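Local coordinates for uncharacterized protein (PDB 2PYQ) that is of unknown function but belongs to the DUF2853 family and folds as a small, compact, all-helical single chain, at residues A[18-23]-A[85-90]; A[31-36]-A[95-100]; A[58-63]-A[75-80]; A[68-73]-A[107-112]. One frame throughout, in Å; residues are numbered along the deposited sequence.

Interaction 1: residues A[18-23]-A[85-90]; sequences NKCGME and ETYGRS
Cys20 sets its sulfur obliquely against the ring of Tyr87, a sulfur-aromatic contact with SG 4.4 Å from the ring centroid and 28° off its normal. The same SG also rests 4.0 Å from CA of Tyr87, in the angle between the helix backbone and the ring. SG gets there because it stands anti to the carbonyl carbon of its own residue (chi1 -51°). The root of the Cys20 side chain and its carbonyl meet Thr86: the methyl CG2 of Thr86 lies 3.8 Å from the backbone O of Cys20 and 4.0 Å from its CB, while the threonine hydroxyl bonds back to Ser82 O. Lys19 comes to the ring from another direction, its CD at the edge near the ring plane, 4.3 Å from CE1 of Tyr87. Its extended chain carries NZ on to a salt bridge with Glu91, so the charged tip is held beyond the ring. Tyr87 OH, in turn, hydrogen-bonds to Asp15 OD2. The contact thus sets the turn that follows helix 4-18, where Gly21 takes a positive phi, against the last turn of helix 74-87, just before Gly88 leaves the helix with positive phi; Met102 of helix 96-106 also touches Cys20.

Interaction 2: residues A[31-36]-A[95-100]; sequences KVTKGC and YRAVVY
Val32, Thr33 and Cys36 of helix 26-36 fit against Ala97 and Tyr100 of helix 96-106, a helix-helix packing inside this all-helical fold. The two short segments run closer to antiparallel than parallel, with 127° between their directions, and their axes approach to 9.2 Å. The backbones come nearest at Thr33 and Ala97, where Ala97 puts only a methyl between the helices. That methyl is a small bump, and it fills the hollow bounded by Thr33 OG1 and Cys36 SG, each 4.1 Å from Ala97 CB. Cys36 answers in the other direction. Its SG drops into the dip between Ala97 and Tyr100, 3.9 Å from CA of Ala97 and 4.0 Å from CD2 of Tyr100. The sulfur is oblique to the tyrosine ring, 49° off the normal. One turn back, Val32 supplies a second bump: with CG1 anti to its backbone N (chi1 174°), that methyl sits 3.5 Å from Ala97 O and 3.8 Å from CB of Tyr100, so it lies beside the root of the tyrosine and not over the ring. The hydroxyl of Thr33 bonds to Leu29 O within its own helix, which leaves its touch on Ala97 one of van der Waals packing. Tyr12 of helix 4-18 borders both Thr33 and Ala97. The Tyr100 ring stacks with that of Phe63, and over one of its faces CG of Arg96 lies 3.6 Å above the plane, offset toward the rim.

Interaction 3: residues A[58-63]-A[75-80]; sequences TIKKNF and SLMGGI
Ile59 opens the contact with its CG2 methyl, 4.1 Å from CD1 of Ile80; the same isoleucine also touches Tyr100 and Leu103 of helix 96-106, which places it in the interior. Lys60 follows and carries most of the meeting. Its CB lies 3.8 Å from Ile80 CD1, and from there, with CG anti to the backbone N (chi1 179°), the chain runs extended at about a right angle across Leu76 and Met77. CG is 4.0 Å from CD1 of Leu76, and CD is 4.1 Å from CE of Met77, a selenomethionine whose chain bends at chi2 and chi3. This is the packing face of a helix-loop-helix unit: helices 53-65 and 74-87 are consecutive in the chain and their segments here lie at 118°. Beyond the apolar stem, NZ of Lys60 donates to a water at 2.9 Å, which also accepts from Met77 N, and it forms a salt bridge with Asp72 of the connecting loop. An alanine here would keep the touch on Ile80 but would probably open a gap beside Leu76 and leave Asp72 without its counter-charge. Farther on, Phe63 packs on Leu68, Thr104 and Tyr113.

Interaction 4: residues A[68-73]-A[107-112]; sequences LGLADS and FGKESV
The backbone O of Leu68 faces the outer half of the Lys109 side chain, with CE of Lys109 at 3.6 Å and both CD and NZ of that lysine at 3.7 Å. The oxygen is therefore flanked by the lysine's methylenes as well as its charged end, and the nearby positive charge may polarise the carbonyl somewhat. Lys109 reaches this place through a bend at chi2 (-70°), which turns CD away from a fully extended course. On the way its CE also meets CD2 of Leu70 at 3.6 Å, the two side chains sliding past each other in opposite directions. The other branch of Leu70 makes a CH-pi contact: CD1 lies over one face of the Phe107 ring, 3.8 Å from the centroid and 21° off the normal, displaced toward CG. An alanine in place of Leu70 lacks both methyls and would probably leave a gap over the Phe107 face and beside Lys109 CE, with the phenylalanine less firmly held. Leu68 adds a second apolar patch: its side chain crosses that of Val112 at about a right angle, CD2 3.7 Å from Val112 CG2. Gly108, with positive phi, closes helix 96-106 in a Schellman motif; Phe107 before that glycine and Lys109 and Val112 after it direct their CB atoms toward the other loop. The two loops meet at the surface: residues 68-73 link helix 53-65 to helix 74-87, residues 107-112 follow helix 96-106, and Leu64 of the first helix and Leu76 of the second touch both Leu70 and Phe107.

Along the chain, interactions 1 and 2 cross, interaction 3 is nested inside both, and interaction 4 crosses all three. Interactions 3 and 4 are nearest, their centres about 10 Å apart, and join through the Lys60-Asp72 salt bridge and through Phe63 O and Leu68 N at 2.9 Å. Interactions 1 and 4 lie farthest apart, about 21 Å between centres. Helix 74-87 serves interactions 1 and 3. Helix 96-106 carries one side of interaction 2, which touches interaction 1 at Tyr87 and interaction 3 at Phe63. The early helices and the middle helix-loop-helix pack against helix 96-106, and the chain after it is tied back to the loop 68-73.

Interaction 1: residues A[18-23]-A[85-90]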
loop_
_atom_site.group_PDB
_atom_site.type_symbol
_atom_site.label_atom_id
_atom_site.label_comp_id
_atom_site.label_asym_id
_atom_site.label_seq_id
_atom_site.Cartn_x
_atom_site.Cartn_y
_atom_site.Cartn_z
ATOM N N ASN A 18 -13.283 2.649 4.561
ATOM C CA ASN A 18 -13.839 3.957 4.954
ATOM C C ASN A 18 -13.128 5.199 4.489
ATOM O O ASN A 18 -13.698 6.293 4.608
ATOM C CB ASN A 18 -14.021 3.955 6.477
ATOM C CG ASN A 18 -15.023 2.903 6.919
ATOM O OD1 ASN A 18 -16.112 2.770 6.330
ATOM N ND2 ASN A 18 -14.675 2.160 7.951
ATOM N N LYS A 19 -11.896 5.081 4.030
ATOM C CA LYS A 19 -11.176 6.187 3.400
ATOM C C LYS A 19 -11.115 6.028 1.876
ATOM O O LYS A 19 -11.435 6.955 1.152
ATOM C CB LYS A 19 -9.777 6.389 3.974
ATOM C CG LYS A 19 -9.801 6.838 5.405
ATOM C CD LYS A 19 -8.384 6.995 5.945
ATOM C CE LYS A 19 -8.416 7.396 7.403
ATOM N NZ LYS A 19 -7.081 7.380 8.064
ATOM N N CYS A 20 -10.729 4.853 1.400
ATOM C CA CYS A 20 -10.564 4.579 -0.034
ATOM C C CYS A 20 -11.824 4.046 -0.748
ATOM O O CYS A 20 -11.788 3.912 -1.979
ATOM C CB CYS A 20 -9.416 3.588 -0.243
ATOM S SG CYS A 20 -7.866 4.040 0.600
ATOM N N GLY A 21 -12.898 3.711 -0.030
ATOM C CA GLY A 21 -14.135 3.220 -0.628
ATOM C C GLY A 21 -14.049 1.887 -1.342
ATOM O O GLY A 21 -14.729 1.690 -2.362
HETATM N N MSE A 22 -13.264 0.940 -0.799
HETATM C CA MSE A 22 -13.056 -0.377 -1.396
HETATM C C MSE A 22 -13.357 -1.486 -0.396
HETATM O O MSE A 22 -13.021 -1.347 0.782
HETATM C CB MSE A 22 -11.576 -0.547 -1.793
HETATM C CG MSE A 22 -11.042 0.512 -2.695
HETATM SE SE MSE A 22 -9.161 0.136 -2.981
HETATM C CE MSE A 22 -9.183 -1.461 -3.896
ATOM N N GLU A 23 -13.903 -2.602 -0.869
ATOM C CA GLU A 23 -14.169 -3.761 -0.020
ATOM C C GLU A 23 -12.815 -4.466 0.122
ATOM O O GLU A 23 -12.266 -4.927 -0.889
ATOM C CB GLU A 23 -15.168 -4.714 -0.675
ATOM N N GLU A 85 -3.953 9.723 -4.562
ATOM C CA GLU A 85 -5.132 10.599 -4.640
ATOM C C GLU A 85 -6.367 9.934 -4.012
ATOM O O GLU A 85 -7.130 10.593 -3.279
ATOM C CB GLU A 85 -5.414 11.042 -6.094
ATOM C CG GLU A 85 -6.640 11.935 -6.276
ATOM N N THR A 86 -6.552 8.644 -4.282
ATOM C CA THR A 86 -7.653 7.845 -3.724
ATOM C C THR A 86 -7.567 7.805 -2.190
ATOM O O THR A 86 -8.568 8.060 -1.506
ATOM C CB THR A 86 -7.688 6.452 -4.299
ATOM O OG1 THR A 86 -7.959 6.567 -5.713
ATOM C CG2 THR A 86 -8.772 5.590 -3.658
ATOM N N TYR A 87 -6.372 7.564 -1.661
ATOM C CA TYR A 87 -6.140 7.509 -0.206
ATOM C C TYR A 87 -6.490 8.883 0.390
ATOM O O TYR A 87 -7.099 8.963 1.470
ATOM C CB TYR A 87 -4.688 7.144 0.114
ATOM C CG TYR A 87 -4.469 6.314 1.381
ATOM C CD1 TYR A 87 -5.289 6.416 2.523
ATOM C CD2 TYR A 87 -3.350 5.472 1.461
ATOM C CE1 TYR A 87 -5.033 5.661 3.666
ATOM C CE2 TYR A 87 -3.096 4.739 2.579
ATOM C CZ TYR A 87 -3.929 4.814 3.670
ATOM O OH TYR A 87 -3.655 4.088 4.802
ATOM N N GLY A 88 -6.114 9.944 -0.321
ATOM C CA GLY A 88 -6.526 11.310 -0.005
ATOM C C GLY A 88 -5.405 12.275 0.263
ATOM O O GLY A 88 -4.503 11.969 1.033
ATOM N N ARG A 89 -5.506 13.472 -0.317
ATOM C CA ARG A 89 -4.539 14.561 -0.078
ATOM C C ARG A 89 -4.450 14.926 1.406
ATOM O O ARG A 89 -3.351 15.192 1.907
ATOM C CB ARG A 89 -4.935 15.818 -0.906
ATOM N N SER A 90 -5.580 14.922 2.110
ATOM C CA SER A 90 -5.629 15.258 3.556
ATOM C C SER A 90 -5.110 14.162 4.495
ATOM O O SER A 90 -4.983 14.417 5.709
ATOM C CB SER A 90 -7.068 15.607 3.987
ATOM O OG SER A 90 -7.570 16.781 3.293
#

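Interaction 2: residues A[31-36]-A[95-100]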
loop_
_atom_site.group_PDB
_atom_site.type_symbol
_atom_site.label_atom_id
_atom_site.label_comp_id
_atom_site.label_asym_id
_atom_site.label_seq_id
_atom_site.Cartn_x
_atom_site.Cartn_y
_atom_site.Cartn_z
ATOM N N LYS A 31 -1.346 -11.064 2.954
ATOM C CA LYS A 31 -0.156 -11.401 2.144
ATOM C C LYS A 31 0.708 -10.159 1.916
ATOM O O LYS A 31 1.937 -10.231 1.989
ATOM C CB LYS A 31 -0.592 -12.030 0.815
ATOM C CG LYS A 31 -1.336 -13.338 0.996
ATOM C CD LYS A 31 -1.978 -13.853 -0.264
ATOM C CE LYS A 31 -2.970 -14.974 0.043
ATOM N NZ LYS A 31 -3.700 -15.436 -1.158
ATOM N N VAL A 32 0.059 -9.030 1.601
ATOM C CA VAL A 32 0.766 -7.745 1.408
ATOM C C VAL A 32 1.456 -7.299 2.710
ATOM O O VAL A 32 2.589 -6.831 2.698
ATOM C CB VAL A 32 -0.200 -6.618 0.885
ATOM C CG1 VAL A 32 0.513 -5.276 0.841
ATOM C CG2 VAL A 32 -0.709 -6.988 -0.478
ATOM N N THR A 33 0.754 -7.469 3.823
ATOM C CA THR A 33 1.271 -7.096 5.134
ATOM C C THR A 33 2.494 -7.928 5.502
ATOM O O THR A 33 3.482 -7.379 5.998
ATOM C CB THR A 33 0.164 -7.177 6.192
ATOM O OG1 THR A 33 -0.880 -6.253 5.823
ATOM C CG2 THR A 33 0.702 -6.822 7.577
ATOM N N LYS A 34 2.441 -9.237 5.236
ATOM C CA LYS A 34 3.604 -10.106 5.457
ATOM C C LYS A 34 4.821 -9.574 4.702
ATOM O O LYS A 34 5.919 -9.464 5.292
ATOM C CB LYS A 34 3.326 -11.558 5.061
ATOM C CG LYS A 34 2.487 -12.323 6.048
ATOM C CD LYS A 34 2.636 -13.825 5.827
ATOM C CE LYS A 34 1.925 -14.672 6.891
ATOM N NZ LYS A 34 0.411 -14.538 6.799
ATOM N N GLY A 35 4.629 -9.200 3.447
ATOM C CA GLY A 35 5.703 -8.672 2.613
ATOM C C GLY A 35 6.307 -7.374 3.060
ATOM O O GLY A 35 7.490 -7.132 2.806
ATOM N N CYS A 36 5.507 -6.539 3.734
ATOM C CA CYS A 36 5.996 -5.253 4.293
ATOM C C CYS A 36 6.909 -5.440 5.495
ATOM O O CYS A 36 7.799 -4.601 5.680
ATOM C CB CYS A 36 4.830 -4.326 4.635
ATOM S SG CYS A 36 4.002 -3.778 3.148
ATOM N N TYR A 95 -0.618 4.405 5.110
ATOM C CA TYR A 95 0.108 3.192 5.426
ATOM C C TYR A 95 0.653 2.539 4.152
ATOM O O TYR A 95 -0.058 2.434 3.145
ATOM C CB TYR A 95 -0.744 2.219 6.236
ATOM C CG TYR A 95 -1.078 2.761 7.606
ATOM C CD1 TYR A 95 -0.096 2.851 8.581
ATOM C CD2 TYR A 95 -2.375 3.161 7.921
ATOM C CE1 TYR A 95 -0.380 3.369 9.851
ATOM C CE2 TYR A 95 -2.682 3.683 9.189
ATOM C CZ TYR A 95 -1.680 3.782 10.142
ATOM O OH TYR A 95 -1.984 4.284 11.408
ATOM N N ARG A 96 1.936 2.165 4.201
ATOM C CA ARG A 96 2.574 1.647 3.072
ATOM C C ARG A 96 1.888 0.264 2.619
ATOM O O ARG A 96 1.702 0.063 1.420
ATOM C CB ARG A 96 4.027 1.372 3.406
ATOM C CG ARG A 96 4.831 0.747 2.272
ATOM C CD ARG A 96 6.298 0.552 2.662
ATOM N NE ARG A 96 7.053 1.827 2.609
ATOM C CZ ARG A 96 7.205 2.700 3.621
ATOM N NH1 ARG A 96 6.709 2.489 4.855
ATOM N NH2 ARG A 96 7.909 3.815 3.392
ATOM N N ALA A 97 1.436 -0.559 3.572
ATOM C CA ALA A 97 0.687 -1.788 3.240
ATOM C C ALA A 97 -0.585 -1.468 2.450
ATOM O O ALA A 97 -0.901 -2.180 1.499
ATOM C CB ALA A 97 0.348 -2.610 4.527
ATOM N N VAL A 98 -1.281 -0.388 2.826
ATOM C CA VAL A 98 -2.500 0.022 2.133
ATOM C C VAL A 98 -2.162 0.493 0.719
ATOM O O VAL A 98 -2.844 0.122 -0.239
ATOM C CB VAL A 98 -3.265 1.096 2.913
ATOM C CG1 VAL A 98 -4.457 1.595 2.102
ATOM C CG2 VAL A 98 -3.700 0.542 4.288
ATOM N N VAL A 99 -1.098 1.263 0.585
ATOM C CA VAL A 99 -0.640 1.731 -0.748
ATOM C C VAL A 99 -0.247 0.553 -1.637
ATOM O O VAL A 99 -0.648 0.480 -2.800
ATOM C CB VAL A 99 0.516 2.742 -0.619
ATOM C CG1 VAL A 99 1.116 3.104 -2.009
ATOM C CG2 VAL A 99 0.020 3.985 0.117
ATOM N N TYR A 100 0.520 -0.377 -1.084
ATOM C CA TYR A 100 0.953 -1.590 -1.822
ATOM C C TYR A 100 -0.245 -2.443 -2.222
ATOM O O TYR A 100 -0.295 -2.928 -3.340
ATOM C CB TYR A 100 2.010 -2.376 -1.032
ATOM C CG TYR A 100 3.406 -1.737 -1.042
ATOM C CD1 TYR A 100 3.623 -0.388 -1.393
ATOM C CD2 TYR A 100 4.518 -2.484 -0.608
ATOM C CE1 TYR A 100 4.883 0.188 -1.389
ATOM C CE2 TYR A 100 5.820 -1.893 -0.568
ATOM C CZ TYR A 100 5.979 -0.562 -0.981
ATOM O OH TYR A 100 7.240 0.042 -0.964
#

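Interaction 3: residues A[58-63]-A[75-80]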
loop_
_atom_site.group_PDB
_atom_site.type_symbol
_atom_site.label_atom_id
_atom_site.label_comp_id
_atom_site.label_asym_id
_atom_site.label_seq_id
_atom_site.Cartn_x
_atom_site.Cartn_y
_atom_site.Cartn_z
ATOM N N THR A 58 10.962 5.349 -5.536
ATOM C CA THR A 58 11.394 4.127 -4.861
ATOM C C THR A 58 10.304 3.067 -4.903
ATOM O O THR A 58 10.602 1.887 -5.096
ATOM C CB THR A 58 11.848 4.410 -3.408
ATOM O OG1 THR A 58 13.052 5.227 -3.460
ATOM C CG2 THR A 58 12.158 3.106 -2.651
ATOM N N ILE A 59 9.044 3.479 -4.720
ATOM C CA ILE A 59 7.900 2.535 -4.838
ATOM C C ILE A 59 7.852 2.033 -6.270
ATOM O O ILE A 59 7.687 0.847 -6.488
ATOM C CB ILE A 59 6.568 3.178 -4.432
ATOM C CG1 ILE A 59 6.567 3.511 -2.925
ATOM C CG2 ILE A 59 5.371 2.257 -4.742
ATOM C CD1 ILE A 59 5.444 4.385 -2.500
ATOM N N LYS A 60 8.060 2.912 -7.244
ATOM C CA LYS A 60 8.071 2.516 -8.644
ATOM C C LYS A 60 9.173 1.504 -8.946
ATOM O O LYS A 60 8.909 0.439 -9.550
ATOM C CB LYS A 60 8.203 3.738 -9.565
ATOM C CG LYS A 60 8.249 3.406 -11.039
ATOM C CD LYS A 60 8.346 4.651 -11.883
ATOM C CE LYS A 60 8.832 4.328 -13.285
ATOM N NZ LYS A 60 8.971 5.531 -14.149
ATOM N N LYS A 61 10.396 1.808 -8.529
ATOM C CA LYS A 61 11.538 0.931 -8.853
ATOM C C LYS A 61 11.552 -0.343 -8.014
ATOM O O LYS A 61 11.701 -1.427 -8.562
ATOM C CB LYS A 61 12.903 1.690 -8.793
ATOM C CG LYS A 61 13.410 2.025 -7.436
ATOM C CD LYS A 61 14.665 2.882 -7.481
ATOM C CE LYS A 61 15.209 3.136 -6.062
ATOM N NZ LYS A 61 16.321 4.129 -6.072
ATOM N N ASN A 62 11.366 -0.218 -6.716
ATOM C CA ASN A 62 11.502 -1.375 -5.803
ATOM C C ASN A 62 10.257 -2.220 -5.662
ATOM O O ASN A 62 10.396 -3.430 -5.547
ATOM C CB ASN A 62 12.016 -0.970 -4.410
ATOM C CG ASN A 62 13.442 -0.460 -4.440
ATOM O OD1 ASN A 62 14.193 -0.709 -5.388
ATOM N ND2 ASN A 62 13.828 0.241 -3.385
ATOM N N PHE A 63 9.067 -1.621 -5.665
ATOM C CA PHE A 63 7.838 -2.408 -5.533
ATOM C C PHE A 63 7.217 -2.766 -6.892
ATOM O O PHE A 63 7.074 -3.928 -7.206
ATOM C CB PHE A 63 6.827 -1.726 -4.618
ATOM C CG PHE A 63 5.582 -2.534 -4.420
ATOM C CD1 PHE A 63 5.620 -3.709 -3.658
ATOM C CD2 PHE A 63 4.361 -2.155 -5.025
ATOM C CE1 PHE A 63 4.468 -4.493 -3.484
ATOM C CE2 PHE A 63 3.217 -2.930 -4.841
ATOM C CZ PHE A 63 3.267 -4.112 -4.083
ATOM N N SER A 75 2.461 4.605 -17.116
ATOM C CA SER A 75 1.380 3.992 -16.317
ATOM C C SER A 75 1.778 3.729 -14.849
ATOM O O SER A 75 0.910 3.691 -13.997
ATOM C CB SER A 75 0.901 2.711 -16.956
ATOM O OG SER A 75 1.925 1.756 -16.977
ATOM N N LEU A 76 3.082 3.561 -14.567
ATOM C CA LEU A 76 3.535 3.258 -13.185
ATOM C C LEU A 76 3.366 4.435 -12.241
ATOM O O LEU A 76 2.666 4.331 -11.241
ATOM C CB LEU A 76 4.968 2.736 -13.165
ATOM C CG LEU A 76 5.199 1.451 -13.962
ATOM C CD1 LEU A 76 6.586 0.875 -13.587
ATOM C CD2 LEU A 76 4.147 0.376 -13.752
HETATM N N MSE A 77 3.974 5.560 -12.586
HETATM C CA MSE A 77 3.768 6.764 -11.770
HETATM C C MSE A 77 2.306 7.215 -11.838
HETATM O O MSE A 77 1.793 7.729 -10.878
HETATM C CB MSE A 77 4.723 7.879 -12.172
HETATM C CG MSE A 77 4.744 9.050 -11.221
HETATM SE SE MSE A 77 5.192 8.537 -9.379
HETATM C CE MSE A 77 6.942 7.843 -9.674
ATOM N N GLY A 78 1.640 7.006 -12.959
ATOM C CA GLY A 78 0.203 7.318 -13.072
ATOM C C GLY A 78 -0.599 6.530 -12.065
ATOM O O GLY A 78 -1.491 7.069 -11.413
ATOM N N GLY A 79 -0.269 5.252 -11.925
ATOM C CA GLY A 79 -0.923 4.373 -10.940
ATOM C C GLY A 79 -0.617 4.791 -9.508
ATOM O O GLY A 79 -1.501 4.778 -8.671
ATOM N N ILE A 80 0.637 5.157 -9.246
ATOM C CA ILE A 80 1.053 5.632 -7.915
ATOM C C ILE A 80 0.278 6.928 -7.577
ATOM O O ILE A 80 -0.309 7.039 -6.506
ATOM C CB ILE A 80 2.563 5.837 -7.814
ATOM C CG1 ILE A 80 3.257 4.476 -7.874
ATOM C CG2 ILE A 80 2.920 6.524 -6.485
ATOM C CD1 ILE A 80 4.735 4.528 -8.128
HETATM O O HOH W 1 6.151 6.102 -14.536
#

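Interaction 4: residues A[68-73]-A[107-112]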
loop_
_atom_site.group_PDB
_atom_site.type_symbol
_atom_site.label_atom_id
_atom_site.label_comp_id
_atom_site.label_asym_id
_atom_site.label_seq_id
_atom_site.Cartn_x
_atom_site.Cartn_y
_atom_site.Cartn_z
ATOM N N LEU A 68 6.427 -6.569 -8.205
ATOM C CA LEU A 68 5.281 -6.930 -9.053
ATOM C C LEU A 68 5.682 -7.254 -10.475
ATOM O O LEU A 68 4.856 -7.783 -11.217
ATOM C CB LEU A 68 4.183 -5.870 -9.012
ATOM C CG LEU A 68 3.632 -5.493 -7.642
ATOM C CD1 LEU A 68 2.437 -4.567 -7.863
ATOM C CD2 LEU A 68 3.232 -6.683 -6.765
ATOM N N GLY A 69 6.914 -6.953 -10.874
ATOM C CA GLY A 69 7.416 -7.280 -12.206
ATOM C C GLY A 69 6.947 -6.436 -13.362
ATOM O O GLY A 69 7.048 -6.840 -14.511
ATOM N N LEU A 70 6.455 -5.229 -13.077
ATOM C CA LEU A 70 5.931 -4.336 -14.124
ATOM C C LEU A 70 7.042 -3.605 -14.838
ATOM O O LEU A 70 8.047 -3.250 -14.234
ATOM C CB LEU A 70 4.963 -3.318 -13.522
ATOM C CG LEU A 70 3.678 -3.904 -12.921
ATOM C CD1 LEU A 70 3.027 -2.909 -11.978
ATOM C CD2 LEU A 70 2.723 -4.287 -14.031
ATOM N N ALA A 71 6.828 -3.330 -16.117
ATOM C CA ALA A 71 7.786 -2.624 -16.933
ATOM C C ALA A 71 7.737 -1.116 -16.720
ATOM O O ALA A 71 6.700 -0.581 -16.322
ATOM C CB ALA A 71 7.520 -2.914 -18.388
ATOM N N ASP A 72 8.847 -0.440 -17.020
ATOM C CA ASP A 72 8.971 1.022 -16.899
ATOM C C ASP A 72 8.111 1.709 -17.945
ATOM O O ASP A 72 8.305 1.527 -19.145
ATOM C CB ASP A 72 10.416 1.506 -17.136
ATOM C CG ASP A 72 10.655 2.938 -16.643
ATOM O OD1 ASP A 72 9.701 3.678 -16.241
ATOM O OD2 ASP A 72 11.844 3.357 -16.646
ATOM N N SER A 73 7.148 2.503 -17.470
ATOM C CA SER A 73 6.268 3.275 -18.361
ATOM C C SER A 73 5.506 4.322 -17.535
ATOM O O SER A 73 5.495 4.231 -16.304
ATOM C CB SER A 73 5.272 2.357 -19.068
ATOM O OG SER A 73 4.419 1.712 -18.138
ATOM N N PHE A 107 -3.047 -2.709 -10.729
ATOM C CA PHE A 107 -2.343 -3.349 -11.814
ATOM C C PHE A 107 -2.737 -4.828 -12.041
ATOM O O PHE A 107 -2.167 -5.448 -12.903
ATOM C CB PHE A 107 -0.839 -3.197 -11.647
ATOM C CG PHE A 107 -0.343 -1.777 -11.813
ATOM C CD1 PHE A 107 -0.336 -1.172 -13.052
ATOM C CD2 PHE A 107 0.109 -1.048 -10.713
ATOM C CE1 PHE A 107 0.138 0.114 -13.206
ATOM C CE2 PHE A 107 0.577 0.231 -10.859
ATOM C CZ PHE A 107 0.581 0.819 -12.112
ATOM N N GLY A 108 -3.703 -5.382 -11.301
ATOM C CA GLY A 108 -4.133 -6.754 -11.493
ATOM C C GLY A 108 -3.084 -7.819 -11.201
ATOM O O GLY A 108 -3.094 -8.889 -11.806
ATOM N N LYS A 109 -2.249 -7.559 -10.194
ATOM C CA LYS A 109 -1.106 -8.408 -9.832
ATOM C C LYS A 109 -1.295 -9.204 -8.540
ATOM O O LYS A 109 -0.331 -9.653 -7.961
ATOM C CB LYS A 109 0.146 -7.529 -9.747
ATOM C CG LYS A 109 0.651 -7.001 -11.079
ATOM C CD LYS A 109 1.228 -8.117 -11.915
ATOM C CE LYS A 109 1.883 -7.631 -13.160
ATOM N NZ LYS A 109 2.454 -8.816 -13.859
ATOM N N GLU A 110 -2.533 -9.454 -8.167
ATOM C CA GLU A 110 -2.865 -10.192 -6.926
ATOM C C GLU A 110 -2.204 -11.573 -6.880
ATOM O O GLU A 110 -1.708 -11.981 -5.844
ATOM C CB GLU A 110 -4.376 -10.419 -6.763
ATOM C CG GLU A 110 -5.262 -9.180 -6.620
ATOM C CD GLU A 110 -5.690 -8.556 -7.951
ATOM O OE1 GLU A 110 -5.003 -8.755 -8.991
ATOM O OE2 GLU A 110 -6.741 -7.860 -7.966
ATOM N N SER A 111 -2.208 -12.275 -8.009
ATOM C CA SER A 111 -1.674 -13.642 -8.082
ATOM C C SER A 111 -0.171 -13.760 -7.770
ATOM O O SER A 111 0.259 -14.850 -7.413
ATOM C CB SER A 111 -2.008 -14.322 -9.414
ATOM O OG SER A 111 -1.244 -13.794 -10.470
ATOM N N VAL A 112 0.599 -12.684 -7.878
ATOM C CA VAL A 112 2.018 -12.737 -7.510
ATOM C C VAL A 112 2.235 -13.061 -6.016
ATOM O O VAL A 112 3.276 -13.611 -5.664
ATOM C CB VAL A 112 2.861 -11.458 -7.904
ATOM C CG1 VAL A 112 2.631 -11.093 -9.373
ATOM C CG2 VAL A 112 2.583 -10.279 -7.015
#